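Local structure of Two-component response regulator, LuxR family (Aurantimonas sp., 3CZ5) at residues 5-10 with 32-37; 23-28 with 113-118; 38-43 with 59-64; 53-58 with 80-85; 68-73 with 98-103. The protein probably binds DNA as a LuxR-family response regulator whose output would be switched by phosphorylation of the receiver domain, the part described here. One frame throughout, in Å; residues are numbered along the deposited sequence.

Interaction 1 (5-10 with 32-37); sequences TARIML and AVVAEA
Met9 and Ala35 pair near the middle of two parallel strands, and the methionine makes the tighter half of the contact. With its CG anti to the backbone N (chi1 177°) and the chain extended beyond, Met9 runs past the alanines until CE lies 3.9 Å from Ala37 CB and 4.2 Å from Ala35 CB. On the other face of the sheet Leu10 and Val33 cross at about a right angle, CD1 of Leu10 resting 3.7 Å from CG1 of Val33. Five backbone hydrogen bonds join the strands. Arg7 matches Ala32 and Ile8 matches Val33, but Met9 is matched with Ala35, so the register slips by one residue at Val34, a beta bulge.

The bulge turns Val34 back over segment 5-10, where its N donates to Ile8 O, and here the contact loosens toward solvent. CG2 of Val34 approaches the exposed Arg7 obliquely, 3.8 Å from NH2, while CG1 stands 4.2 Å above the guanidinium plane, toward its rim. The guanidinium is tethered elsewhere, NH1 bonding to Thr50 O. An alanine in place of Val34 removes both methyls beside the Arg7 guanidinium, which would probably be freer to swing about its bond to Thr50.

The pair belongs to the beta-alpha-beta unit that opens the receiver domain. Helix 15-25 lies against the face of Leu10 and Val33, and Arg18 from it forms a salt bridge with Glu36. Leu46 of helix 40-48 packs on Met9, Ala35 and Ala37, and strand 54-57 continues the sheet beyond strand 6-11.

Interaction 2 (23-28 with 113-118); sequences RLIERR and AELVQA
Ile25 and Val116 bring together the last turn of one helix and the first turns of another, and the two segments meet through carbon atoms. Ile25 crosses Leu115 at about a right angle, with both CG1 and CD1 of the isoleucine 4.0 Å from Leu115 CD2. The beta branch of Val116 divides its work. CG2, anti to the carbonyl carbon, lies 4.0 Å from Ile25 CA and so rests against the helix backbone, whereas CG1, anti to the backbone N, reaches to the stem of Arg28, 4.1 Å from its CB. Arg28 and Val116 also meet at about a right angle; the apolar stem of the arginine, not its charged end, makes this contact.

No hydrogen bond joins the two segments themselves, but Arg28 NE forms a salt bridge with Glu120, farther along helix 114-122, and so ties the turn to that helix; NH2 is bonded to Ser4 OG. A type I turn from Ile25 to Arg28, with Arg27 N donating to Leu24 O, brings Arg28 round to face Val116, and the arginine chain then bends at chi2 and chi3.

Helices 15-25 and 114-122 are thus neighbours on one face of the receiver-domain sheet. Beneath them, Leu115 rests on Leu83 and Phe85 of strand 82-86, and Ala118 also touches Leu83.

Interaction 3 (38-43 with 59-64); sequences ADAGEA and LTLPGP. With PO4 (phosphate ion), chain E.
A helix N-terminus capped by Asp39 meets, through Ala40 and its neighbours, the loop that follows the predicted phosphorylation site, Leu61, Pro62 and Pro64 forming the loop side. The cap itself is compact. Asp39 holds CG between the backbone N and the carbonyl carbon (chi1 52°), and its OD1 accepts from Glu42 N at 2.8 Å, nearly straight at 167°. Glu42 answers with its own carboxylate, whose OE1 receives Ala38 N at 2.7 Å from above the carboxylate plane.

Across the contact the touches are light, and each involves a carbon of a side chain. Ala40 CB lies 4.1 Å from Pro64 CB, and CD1 of the buried Leu61 approaches Ala40 N at 4.0 Å. CD of the Pro62 ring lies 3.5 Å from Ala38 O. Between the two backbones sits a water that accepts from Ala40 N at 3.1 Å and donates to the carbonyl oxygens of Pro62 and Pro64. Gly63, between those prolines, has a positive phi of 103° and backbone angles at which a CB would collide with the carbonyl oxygen of Pro62.

Farther along the loop, the amides of Leu59 and Thr60 both donate to O3 of a phosphate ion, Leu59 N at 2.8 Å. Lys108 and Thr86 bind the same ion, which probably came from the crystallisation liquor.

The chemistry is that of amide groups finding acceptors: Asp39 and the water take N-H groups at the start of the helix, and the loop's own amides hold an anion, consistent with a pocket suited to a phosphoryl group.

Interaction 4 (53-58 with 80-85); sequences DIVVMD and ARILIF
Val55 and Ile82 lie side by side and point the same way, with CG1 of one 3.6 Å from CG1 of the other. They are neighbours on adjacent parallel strands at the centre of the receiver-domain sheet, members of the beta-alpha-beta unit built from strand 54-57, helix 66-76 and strand 82-86. On the opposite face Val56 runs alongside both Leu83 and Phe85: its CG2 is 4.1 Å from Leu83 CD2, while CG1, anti to the backbone N (chi1 170°), reaches 3.7 Å from Phe85 CB.

Behind these side chains stands an unbroken parallel ladder. Val55 N donates to Arg81 O and Leu83 N to Val55 O, then Met57 N to Leu83 O and Phe85 N to Met57 O.

In the next layer helices lie against both faces. Thr70 of helix 66-76 touches Ile82 and Ile84, whereas helix 114-122 covers the other face, its Ile122 touching Ile54. The ring of Phe85 also meets Tyr21 edge-to-face.

At the strand end is Asp58, the predicted phosphorylation site, unmodified here; its OD1 forms a salt bridge with Lys108, and its CA lies 3.3 Å from Phe85 O.

Interaction 5 (68-73 with 98-103); sequences EATRHI and FEAGAS
Thr70 turns its methyl, not its hydroxyl, toward the chain at Ala100 to Ala102. CG2 is anti to the backbone N and points across to the backbone there, 3.4 Å from Ala100 O and 3.7 Å from Ala102 N. OG1, beside the backbone N (chi1 -75°), faces back into its own helix and is hydrogen-bonded to Gly66 O, which fixes the rotation of the branch and keeps the methyl at the contact.

One residue on, Arg71 meets Ala100 with its stem, CG lying 4.0 Å from the CB of that alanine. The rest of the arginine bends at chi3, and one face of the guanidinium is turned to its own helix, where Glu68 CA stands 3.5 Å above the plane, toward the rim.

What the threonine packs on is the end of helix 91-99, closed by a Schellman motif at Gly101. Its phi of 114° takes the chain out of the helix, and Gly101 N donates to Phe98 O at 2.8 Å. Glycine suits this positive phi, where a CB would meet the carbonyl oxygen of Ala100.

Helices 66-76 and 91-99 lie on the same side of the receiver-domain sheet. Past the turn, the backbone of Ser103 is hydrogen-bonded to Ile82 and to Ala128 as the chain enters strand 104-107.

In the fold
The five contacts illustrate how a receiver domain is built outward from its sheet. Interactions 1 and 4, centres about 10 Å apart, share that sheet: Met9 O bonds to Val56 N at 2.8 Å, and Asp53 OD2 takes Arg7 N at 2.6 Å. Interaction 2 lies over one face, Leu115 CD2 being 3.5 Å from Phe85 CE2. Interactions 3 and 5 lie toward the other, joined by Ala40 CB and Ala69 CB at 4.2 Å. Interactions 3 and 4 converge on the predicted phosphorylation site, where the Asp58 side chain is about 3 Å, nearest atoms, from the phosphate ion bound by the 59-64 loop. Interactions 2 and 5, centres about 22 Å apart, do not touch.

Interaction 1 (5-10 with 32-37)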
# COMPACT_ATOMS: atom_id res chain seq x y z
N THR A 5 -9.62 -2.55 15.72
CA THR A 5 -10.20 -3.24 14.52
C THR A 5 -9.84 -2.65 13.10
O THR A 5 -9.07 -1.70 13.08
CB THR A 5 -11.74 -3.29 14.75
OG1 THR A 5 -12.34 -4.13 13.77
CG2 THR A 5 -12.34 -1.86 14.73
N ALA A 6 -10.32 -3.20 11.95
CA ALA A 6 -9.98 -2.64 10.55
C ALA A 6 -10.43 -3.34 9.23
O ALA A 6 -10.22 -4.54 9.03
CB ALA A 6 -8.53 -2.34 10.44
N ARG A 7 -11.00 -2.61 8.29
CA ARG A 7 -11.36 -3.24 7.01
C ARG A 7 -10.34 -2.86 5.92
O ARG A 7 -10.05 -1.68 5.81
CB ARG A 7 -12.77 -2.81 6.60
CG ARG A 7 -13.82 -3.09 7.69
CD ARG A 7 -15.26 -2.51 7.41
NE ARG A 7 -15.91 -2.97 6.17
CZ ARG A 7 -15.99 -2.22 5.04
NH1 ARG A 7 -15.46 -0.96 5.01
NH2 ARG A 7 -16.61 -2.68 3.92
N ILE A 8 -9.81 -3.82 5.13
CA ILE A 8 -8.74 -3.57 4.15
C ILE A 8 -9.08 -3.98 2.68
O ILE A 8 -9.77 -4.98 2.45
CB ILE A 8 -7.38 -4.31 4.57
CG1 ILE A 8 -6.78 -3.75 5.89
CG2 ILE A 8 -6.32 -4.28 3.47
CD1 ILE A 8 -6.71 -4.74 7.06
N MET A 9 -8.59 -3.22 1.69
CA MET A 9 -8.69 -3.57 0.29
C MET A 9 -7.30 -3.94 -0.27
O MET A 9 -6.31 -3.24 0.05
CB MET A 9 -9.19 -2.37 -0.45
CG MET A 9 -9.30 -2.56 -2.01
SD MET A 9 -10.30 -1.18 -2.73
CE MET A 9 -10.86 -2.10 -4.09
N LEU A 10 -7.21 -5.02 -1.06
CA LEU A 10 -5.99 -5.43 -1.69
C LEU A 10 -6.11 -5.28 -3.17
O LEU A 10 -7.05 -5.79 -3.79
CB LEU A 10 -5.69 -6.92 -1.50
CG LEU A 10 -4.68 -7.34 -0.47
CD1 LEU A 10 -5.26 -6.67 0.73
CD2 LEU A 10 -4.75 -8.80 -0.33
N ALA A 32 -9.68 -7.23 8.61
CA ALA A 32 -10.34 -8.01 7.57
C ALA A 32 -10.15 -7.53 6.14
O ALA A 32 -10.37 -6.39 5.79
CB ALA A 32 -11.80 -8.23 7.89
N VAL A 33 -9.67 -8.41 5.31
CA VAL A 33 -9.51 -8.02 3.94
C VAL A 33 -10.85 -8.14 3.30
O VAL A 33 -11.37 -9.27 3.09
CB VAL A 33 -8.54 -8.90 3.13
CG1 VAL A 33 -8.41 -8.29 1.79
CG2 VAL A 33 -7.17 -8.95 3.78
N VAL A 34 -11.38 -6.98 2.90
CA VAL A 34 -12.78 -6.87 2.62
C VAL A 34 -13.16 -6.76 1.10
O VAL A 34 -14.28 -7.07 0.71
CB VAL A 34 -13.22 -5.67 3.36
CG1 VAL A 34 -13.09 -4.49 2.44
CG2 VAL A 34 -14.55 -5.85 3.86
N ALA A 35 -12.23 -6.32 0.25
CA ALA A 35 -12.44 -6.27 -1.21
C ALA A 35 -11.08 -6.63 -1.78
O ALA A 35 -10.08 -6.16 -1.23
CB ALA A 35 -12.78 -4.90 -1.63
N GLU A 36 -11.04 -7.47 -2.84
CA GLU A 36 -9.84 -7.70 -3.62
C GLU A 36 -9.92 -7.16 -5.08
O GLU A 36 -10.86 -7.49 -5.85
CB GLU A 36 -9.52 -9.16 -3.61
CG GLU A 36 -9.02 -9.63 -2.35
CD GLU A 36 -8.58 -11.04 -2.48
OE1 GLU A 36 -8.97 -11.62 -3.52
OE2 GLU A 36 -7.88 -11.56 -1.57
N ALA A 37 -8.96 -6.34 -5.48
CA ALA A 37 -8.99 -5.73 -6.84
C ALA A 37 -7.79 -6.15 -7.68
O ALA A 37 -6.75 -6.51 -7.15
CB ALA A 37 -9.08 -4.21 -6.78

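Interaction 2 (23-28 with 113-118)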
# COMPACT_ATOMS: atom_id res chain seq x y z
N ARG A 23 -4.07 -13.89 3.61
CA ARG A 23 -4.02 -14.77 4.76
C ARG A 23 -2.96 -14.30 5.73
O ARG A 23 -3.07 -14.52 6.92
CB ARG A 23 -3.85 -16.23 4.33
CG ARG A 23 -4.95 -16.62 3.34
CD ARG A 23 -4.72 -17.97 2.64
NE ARG A 23 -4.74 -19.10 3.58
CZ ARG A 23 -4.09 -20.25 3.38
NH1 ARG A 23 -3.39 -20.43 2.24
NH2 ARG A 23 -4.17 -21.23 4.29
N LEU A 24 -1.95 -13.61 5.24
CA LEU A 24 -0.97 -13.07 6.16
C LEU A 24 -1.57 -11.93 6.93
O LEU A 24 -1.51 -11.89 8.13
CB LEU A 24 0.26 -12.53 5.43
CG LEU A 24 1.50 -12.36 6.30
CD1 LEU A 24 1.80 -13.64 7.00
CD2 LEU A 24 2.65 -12.00 5.45
N ILE A 25 -2.19 -11.00 6.23
CA ILE A 25 -2.75 -9.88 6.90
C ILE A 25 -3.77 -10.29 7.94
O ILE A 25 -3.94 -9.60 8.99
CB ILE A 25 -3.43 -8.93 5.94
CG1 ILE A 25 -2.46 -8.55 4.82
CG2 ILE A 25 -3.77 -7.66 6.64
CD1 ILE A 25 -2.79 -7.29 4.14
N GLU A 26 -4.47 -11.40 7.69
CA GLU A 26 -5.58 -11.70 8.58
C GLU A 26 -5.19 -12.51 9.78
O GLU A 26 -6.02 -12.84 10.60
CB GLU A 26 -6.73 -12.35 7.86
CG GLU A 26 -7.49 -11.40 7.02
CD GLU A 26 -8.64 -12.11 6.38
OE1 GLU A 26 -8.77 -13.30 6.73
OE2 GLU A 26 -9.42 -11.48 5.58
N ARG A 27 -3.91 -12.79 9.92
CA ARG A 27 -3.47 -13.48 11.14
C ARG A 27 -3.38 -12.44 12.26
O ARG A 27 -3.34 -12.80 13.44
CB ARG A 27 -2.16 -14.24 10.93
CG ARG A 27 -2.15 -15.06 9.60
CD ARG A 27 -0.93 -16.01 9.46
NE ARG A 27 -1.20 -17.23 8.68
CZ ARG A 27 -0.76 -17.46 7.43
NH1 ARG A 27 -0.01 -16.53 6.80
NH2 ARG A 27 -1.03 -18.61 6.80
N ARG A 28 -3.36 -11.16 11.88
CA ARG A 28 -3.41 -10.12 12.87
C ARG A 28 -4.89 -9.93 13.11
O ARG A 28 -5.57 -9.44 12.23
CB ARG A 28 -2.69 -8.88 12.37
CG ARG A 28 -3.24 -7.50 12.70
CD ARG A 28 -3.70 -7.27 14.15
NE ARG A 28 -3.45 -5.92 14.69
CZ ARG A 28 -4.39 -5.13 15.22
NH1 ARG A 28 -5.66 -5.54 15.27
NH2 ARG A 28 -4.04 -3.93 15.69
N ALA A 113 6.85 -9.69 8.06
CA ALA A 113 6.22 -8.93 9.17
C ALA A 113 5.91 -7.49 8.75
O ALA A 113 4.89 -6.92 9.14
CB ALA A 113 7.08 -8.90 10.37
N GLU A 114 6.79 -6.94 7.93
CA GLU A 114 6.72 -5.56 7.50
C GLU A 114 5.31 -5.07 7.12
O GLU A 114 4.80 -3.96 7.53
CB GLU A 114 7.64 -5.39 6.30
CG GLU A 114 9.03 -5.25 6.77
CD GLU A 114 9.20 -4.03 7.65
OE1 GLU A 114 8.27 -3.12 7.67
OE2 GLU A 114 10.29 -3.99 8.29
N LEU A 115 4.69 -5.92 6.30
CA LEU A 115 3.41 -5.65 5.79
C LEU A 115 2.48 -5.29 6.96
O LEU A 115 1.93 -4.18 7.02
CB LEU A 115 2.97 -6.88 5.02
CG LEU A 115 1.60 -6.59 4.48
CD1 LEU A 115 1.60 -5.16 3.87
CD2 LEU A 115 1.17 -7.60 3.48
N VAL A 116 2.32 -6.20 7.93
CA VAL A 116 1.31 -5.91 8.92
C VAL A 116 1.72 -4.73 9.76
O VAL A 116 0.98 -3.78 9.89
CB VAL A 116 1.02 -7.06 9.75
CG1 VAL A 116 0.47 -6.56 11.09
CG2 VAL A 116 0.02 -7.94 9.04
N GLN A 117 2.93 -4.74 10.28
CA GLN A 117 3.46 -3.52 10.93
C GLN A 117 3.12 -2.20 10.20
O GLN A 117 2.51 -1.28 10.79
CB GLN A 117 4.98 -3.59 11.04
CG GLN A 117 5.50 -4.79 11.68
CD GLN A 117 5.54 -4.55 13.11
OE1 GLN A 117 5.65 -3.39 13.53
NE2 GLN A 117 5.43 -5.62 13.91
N ALA A 118 3.56 -2.09 8.94
CA ALA A 118 3.18 -0.92 8.13
C ALA A 118 1.67 -0.65 8.23
O ALA A 118 1.24 0.39 8.72
CB ALA A 118 3.55 -1.16 6.72

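Interaction 3 (38-43 with 59-64)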
# COMPACT_ATOMS: atom_id res chain seq x y z
N ALA A 38 -7.93 -6.12 -8.99
CA ALA A 38 -6.84 -6.64 -9.83
C ALA A 38 -6.21 -5.59 -10.68
O ALA A 38 -5.31 -5.95 -11.41
CB ALA A 38 -7.38 -7.68 -10.74
N ASP A 39 -6.76 -4.37 -10.71
CA ASP A 39 -6.15 -3.22 -11.39
C ASP A 39 -6.70 -1.94 -10.83
O ASP A 39 -7.57 -1.96 -9.96
CB ASP A 39 -6.52 -3.22 -12.84
CG ASP A 39 -8.04 -3.34 -13.02
OD1 ASP A 39 -8.81 -2.52 -12.46
OD2 ASP A 39 -8.45 -4.24 -13.77
N ALA A 40 -6.27 -0.82 -11.39
CA ALA A 40 -6.60 0.48 -10.83
C ALA A 40 -8.08 0.78 -10.92
O ALA A 40 -8.65 1.39 -10.00
CB ALA A 40 -5.82 1.57 -11.51
N GLY A 41 -8.68 0.41 -12.05
CA GLY A 41 -10.06 0.79 -12.29
C GLY A 41 -10.95 0.22 -11.20
O GLY A 41 -11.69 0.98 -10.51
N GLU A 42 -10.87 -1.12 -11.08
CA GLU A 42 -11.63 -1.93 -10.15
C GLU A 42 -11.31 -1.39 -8.75
O GLU A 42 -12.12 -1.41 -7.83
CB GLU A 42 -11.22 -3.38 -10.36
CG GLU A 42 -12.07 -4.51 -9.70
CD GLU A 42 -11.38 -5.97 -9.79
OE1 GLU A 42 -10.22 -6.07 -10.35
OE2 GLU A 42 -11.99 -6.99 -9.28
N ALA A 43 -10.16 -0.80 -8.59
CA ALA A 43 -9.81 -0.31 -7.26
C ALA A 43 -10.62 0.93 -6.86
O ALA A 43 -11.30 0.96 -5.85
CB ALA A 43 -8.32 -0.05 -7.19
N LEU A 59 2.78 -1.46 -6.97
CA LEU A 59 3.19 -0.28 -7.69
C LEU A 59 2.89 -0.55 -9.16
O LEU A 59 2.65 0.36 -9.97
CB LEU A 59 4.67 -0.11 -7.50
CG LEU A 59 5.26 1.08 -8.22
CD1 LEU A 59 4.91 2.39 -7.51
CD2 LEU A 59 6.78 0.85 -8.23
N THR A 60 2.89 -1.83 -9.50
CA THR A 60 2.83 -2.23 -10.86
C THR A 60 1.53 -2.93 -11.08
O THR A 60 1.23 -3.94 -10.41
CB THR A 60 3.98 -3.14 -11.22
OG1 THR A 60 5.19 -2.51 -10.84
CG2 THR A 60 4.03 -3.32 -12.71
N LEU A 61 0.75 -2.41 -12.05
CA LEU A 61 -0.58 -2.92 -12.28
C LEU A 61 -0.88 -3.01 -13.77
O LEU A 61 -0.38 -2.20 -14.56
CB LEU A 61 -1.57 -1.98 -11.59
CG LEU A 61 -1.68 -2.01 -10.06
CD1 LEU A 61 -2.73 -1.01 -9.62
CD2 LEU A 61 -2.11 -3.42 -9.78
N PRO A 62 -1.68 -4.01 -14.16
CA PRO A 62 -2.03 -4.03 -15.58
C PRO A 62 -2.89 -2.76 -15.78
O PRO A 62 -4.00 -2.63 -15.16
CB PRO A 62 -2.76 -5.36 -15.76
CG PRO A 62 -3.37 -5.64 -14.41
CD PRO A 62 -2.55 -4.86 -13.34
N GLY A 63 -2.38 -1.83 -16.59
CA GLY A 63 -2.97 -0.49 -16.72
C GLY A 63 -2.12 0.49 -15.94
O GLY A 63 -0.92 0.31 -15.76
N PRO A 64 -2.74 1.53 -15.42
CA PRO A 64 -2.11 2.46 -14.50
C PRO A 64 -1.67 1.77 -13.21
O PRO A 64 -2.32 0.77 -12.75
CB PRO A 64 -3.26 3.41 -14.14
CG PRO A 64 -4.24 3.30 -15.24
CD PRO A 64 -4.15 1.85 -15.68
P PO4 E . 4.61 -5.06 -7.83
O1 PO4 E . 5.94 -5.35 -8.45
O2 PO4 E . 4.22 -5.92 -6.65
O3 PO4 E . 4.51 -3.61 -7.46
O4 PO4 E . 3.83 -5.29 -9.09
O HOH W 1 -4.29 -0.60 -13.73

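Interaction 4 (53-58 with 80-85)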
# COMPACT_ATOMS: atom_id res chain seq x y z
N ASP A 53 -10.60 1.11 5.43
CA ASP A 53 -9.82 1.89 6.31
C ASP A 53 -8.46 2.03 5.74
O ASP A 53 -7.72 2.89 6.18
CB ASP A 53 -9.71 1.17 7.63
CG ASP A 53 -11.04 1.03 8.31
OD1 ASP A 53 -11.71 2.07 8.49
OD2 ASP A 53 -11.44 -0.09 8.71
N ILE A 54 -8.08 1.20 4.80
CA ILE A 54 -6.74 1.28 4.26
C ILE A 54 -6.72 0.41 3.07
O ILE A 54 -7.26 -0.73 3.11
CB ILE A 54 -5.66 0.68 5.20
CG1 ILE A 54 -4.28 0.80 4.56
CG2 ILE A 54 -5.86 -0.85 5.49
CD1 ILE A 54 -3.14 0.99 5.63
N VAL A 55 -6.09 0.91 2.01
CA VAL A 55 -5.89 0.08 0.84
C VAL A 55 -4.42 -0.26 0.67
O VAL A 55 -3.58 0.59 0.90
CB VAL A 55 -6.49 0.72 -0.41
CG1 VAL A 55 -6.64 2.21 -0.23
CG2 VAL A 55 -5.72 0.36 -1.65
N VAL A 56 -4.13 -1.52 0.37
CA VAL A 56 -2.79 -1.98 0.00
C VAL A 56 -2.65 -2.34 -1.47
O VAL A 56 -3.33 -3.25 -1.96
CB VAL A 56 -2.45 -3.28 0.67
CG1 VAL A 56 -1.12 -3.87 0.06
CG2 VAL A 56 -2.38 -3.09 2.18
N MET A 57 -1.71 -1.70 -2.16
CA MET A 57 -1.63 -1.73 -3.67
C MET A 57 -0.24 -2.06 -4.24
O MET A 57 0.74 -1.57 -3.70
CB MET A 57 -2.01 -0.33 -4.19
CG MET A 57 -2.98 -0.45 -5.27
SD MET A 57 -3.71 0.99 -5.92
CE MET A 57 -3.88 0.23 -7.48
N ASP A 58 -0.15 -2.83 -5.33
CA ASP A 58 1.10 -2.92 -6.03
C ASP A 58 1.53 -1.55 -6.59
O ASP A 58 0.75 -0.58 -6.74
CB ASP A 58 0.92 -3.74 -7.26
CG ASP A 58 0.76 -5.19 -6.97
OD1 ASP A 58 0.82 -5.60 -5.76
OD2 ASP A 58 0.61 -5.91 -8.01
N ALA A 80 -7.70 9.43 2.12
CA ALA A 80 -7.44 8.01 1.87
C ALA A 80 -6.09 7.52 2.33
O ALA A 80 -5.06 8.09 1.95
CB ALA A 80 -7.59 7.70 0.43
N ARG A 81 -6.10 6.44 3.10
CA ARG A 81 -4.88 5.80 3.50
C ARG A 81 -4.44 4.66 2.52
O ARG A 81 -4.98 3.52 2.58
CB ARG A 81 -5.04 5.29 4.93
CG ARG A 81 -5.01 6.38 5.95
CD ARG A 81 -5.74 5.98 7.18
NE ARG A 81 -5.24 6.68 8.39
CZ ARG A 81 -5.88 6.75 9.59
NH1 ARG A 81 -7.09 6.18 9.74
NH2 ARG A 81 -5.32 7.40 10.61
N ILE A 82 -3.46 4.93 1.66
CA ILE A 82 -2.93 3.89 0.78
C ILE A 82 -1.51 3.43 1.09
O ILE A 82 -0.62 4.26 1.25
CB ILE A 82 -2.92 4.36 -0.72
CG1 ILE A 82 -4.33 4.73 -1.20
CG2 ILE A 82 -2.31 3.28 -1.64
CD1 ILE A 82 -4.61 6.15 -1.01
N LEU A 83 -1.27 2.11 1.14
CA LEU A 83 0.07 1.56 1.39
C LEU A 83 0.57 0.96 0.09
O LEU A 83 0.04 -0.03 -0.37
CB LEU A 83 -0.01 0.48 2.45
CG LEU A 83 1.14 -0.51 2.60
CD1 LEU A 83 2.42 0.13 2.89
CD2 LEU A 83 1.01 -1.40 3.83
N ILE A 84 1.54 1.57 -0.57
CA ILE A 84 2.10 0.87 -1.71
C ILE A 84 2.94 -0.27 -1.16
O ILE A 84 3.75 -0.05 -0.19
CB ILE A 84 3.06 1.65 -2.46
CG1 ILE A 84 2.40 2.83 -3.19
CG2 ILE A 84 3.66 0.65 -3.44
CD1 ILE A 84 0.91 2.73 -3.42
N PHE A 85 2.75 -1.48 -1.73
CA PHE A 85 3.44 -2.72 -1.35
C PHE A 85 3.99 -3.29 -2.62
O PHE A 85 3.22 -3.60 -3.53
CB PHE A 85 2.48 -3.72 -0.83
CG PHE A 85 3.12 -4.89 -0.13
CD1 PHE A 85 4.37 -4.76 0.52
CD2 PHE A 85 2.46 -6.12 -0.05
CE1 PHE A 85 4.93 -5.85 1.19
CE2 PHE A 85 3.04 -7.18 0.60
CZ PHE A 85 4.24 -7.03 1.24

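Interaction 5 (68-73 with 98-103)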
# COMPACT_ATOMS: atom_id res chain seq x y z
N GLU A 68 -0.62 6.24 -9.94
CA GLU A 68 -1.75 6.88 -10.66
C GLU A 68 -3.06 6.60 -9.89
O GLU A 68 -3.84 7.51 -9.55
CB GLU A 68 -1.80 6.46 -12.16
CG GLU A 68 -0.50 6.91 -13.09
CD GLU A 68 0.61 5.76 -13.52
OE1 GLU A 68 1.42 5.26 -12.65
OE2 GLU A 68 0.65 5.40 -14.75
N ALA A 69 -3.26 5.32 -9.58
CA ALA A 69 -4.32 4.85 -8.69
C ALA A 69 -4.40 5.73 -7.50
O ALA A 69 -5.47 6.11 -7.09
CB ALA A 69 -4.07 3.46 -8.22
N THR A 70 -3.26 6.02 -6.90
CA THR A 70 -3.33 6.66 -5.57
C THR A 70 -3.85 8.08 -5.74
O THR A 70 -4.64 8.52 -4.93
CB THR A 70 -1.97 6.76 -4.84
OG1 THR A 70 -1.60 5.48 -4.34
CG2 THR A 70 -2.04 7.81 -3.69
N ARG A 71 -3.38 8.76 -6.80
CA ARG A 71 -3.83 10.08 -7.06
C ARG A 71 -5.32 9.99 -7.19
O ARG A 71 -6.03 10.69 -6.50
CB ARG A 71 -3.16 10.68 -8.30
CG ARG A 71 -1.85 11.48 -7.96
CD ARG A 71 -0.86 11.54 -9.16
NE ARG A 71 -1.64 11.25 -10.36
CZ ARG A 71 -1.20 10.54 -11.39
NH1 ARG A 71 0.06 10.04 -11.35
NH2 ARG A 71 -2.03 10.31 -12.44
N HIS A 72 -5.82 9.10 -8.04
CA HIS A 72 -7.27 9.12 -8.34
C HIS A 72 -8.07 9.07 -7.07
O HIS A 72 -9.00 9.82 -6.89
CB HIS A 72 -7.70 8.00 -9.26
CG HIS A 72 -7.75 8.43 -10.68
ND1 HIS A 72 -6.68 8.27 -11.55
CD2 HIS A 72 -8.69 9.09 -11.37
CE1 HIS A 72 -6.97 8.80 -12.72
NE2 HIS A 72 -8.18 9.31 -12.64
N ILE A 73 -7.70 8.17 -6.19
CA ILE A 73 -8.47 7.93 -5.03
C ILE A 73 -8.43 9.13 -4.09
O ILE A 73 -9.41 9.54 -3.53
CB ILE A 73 -7.92 6.75 -4.35
CG1 ILE A 73 -8.27 5.48 -5.15
CG2 ILE A 73 -8.40 6.75 -2.94
CD1 ILE A 73 -7.89 4.08 -4.46
N PHE A 98 4.95 8.86 -2.41
CA PHE A 98 4.60 9.79 -1.30
C PHE A 98 4.02 11.11 -1.78
O PHE A 98 3.03 11.57 -1.24
CB PHE A 98 5.71 10.04 -0.28
CG PHE A 98 5.96 8.87 0.62
CD1 PHE A 98 4.98 8.44 1.54
CD2 PHE A 98 7.17 8.14 0.56
CE1 PHE A 98 5.24 7.29 2.40
CE2 PHE A 98 7.42 7.03 1.39
CZ PHE A 98 6.47 6.61 2.28
N GLU A 99 4.58 11.68 -2.83
CA GLU A 99 4.24 13.03 -3.22
C GLU A 99 2.81 12.85 -3.73
O GLU A 99 1.98 13.75 -3.56
CB GLU A 99 5.32 13.61 -4.20
CG GLU A 99 4.90 14.66 -5.20
CD GLU A 99 5.87 14.71 -6.41
OE1 GLU A 99 6.70 13.75 -6.57
OE2 GLU A 99 5.83 15.70 -7.21
N ALA A 100 2.49 11.65 -4.20
CA ALA A 100 1.13 11.37 -4.64
C ALA A 100 0.11 11.17 -3.54
O ALA A 100 -1.07 11.07 -3.85
CB ALA A 100 1.08 10.17 -5.54
N GLY A 101 0.49 11.06 -2.28
CA GLY A 101 -0.54 10.75 -1.26
C GLY A 101 -0.47 9.41 -0.52
O GLY A 101 -1.19 9.20 0.45
N ALA A 102 0.40 8.50 -0.97
CA ALA A 102 0.55 7.22 -0.32
C ALA A 102 1.03 7.47 1.08
O ALA A 102 1.87 8.30 1.30
CB ALA A 102 1.51 6.36 -1.04
N SER A 103 0.55 6.74 2.05
CA SER A 103 1.04 6.94 3.39
C SER A 103 2.06 5.91 3.76
O SER A 103 2.53 5.88 4.85
CB SER A 103 -0.09 6.89 4.37
OG SER A 103 -1.29 7.10 3.73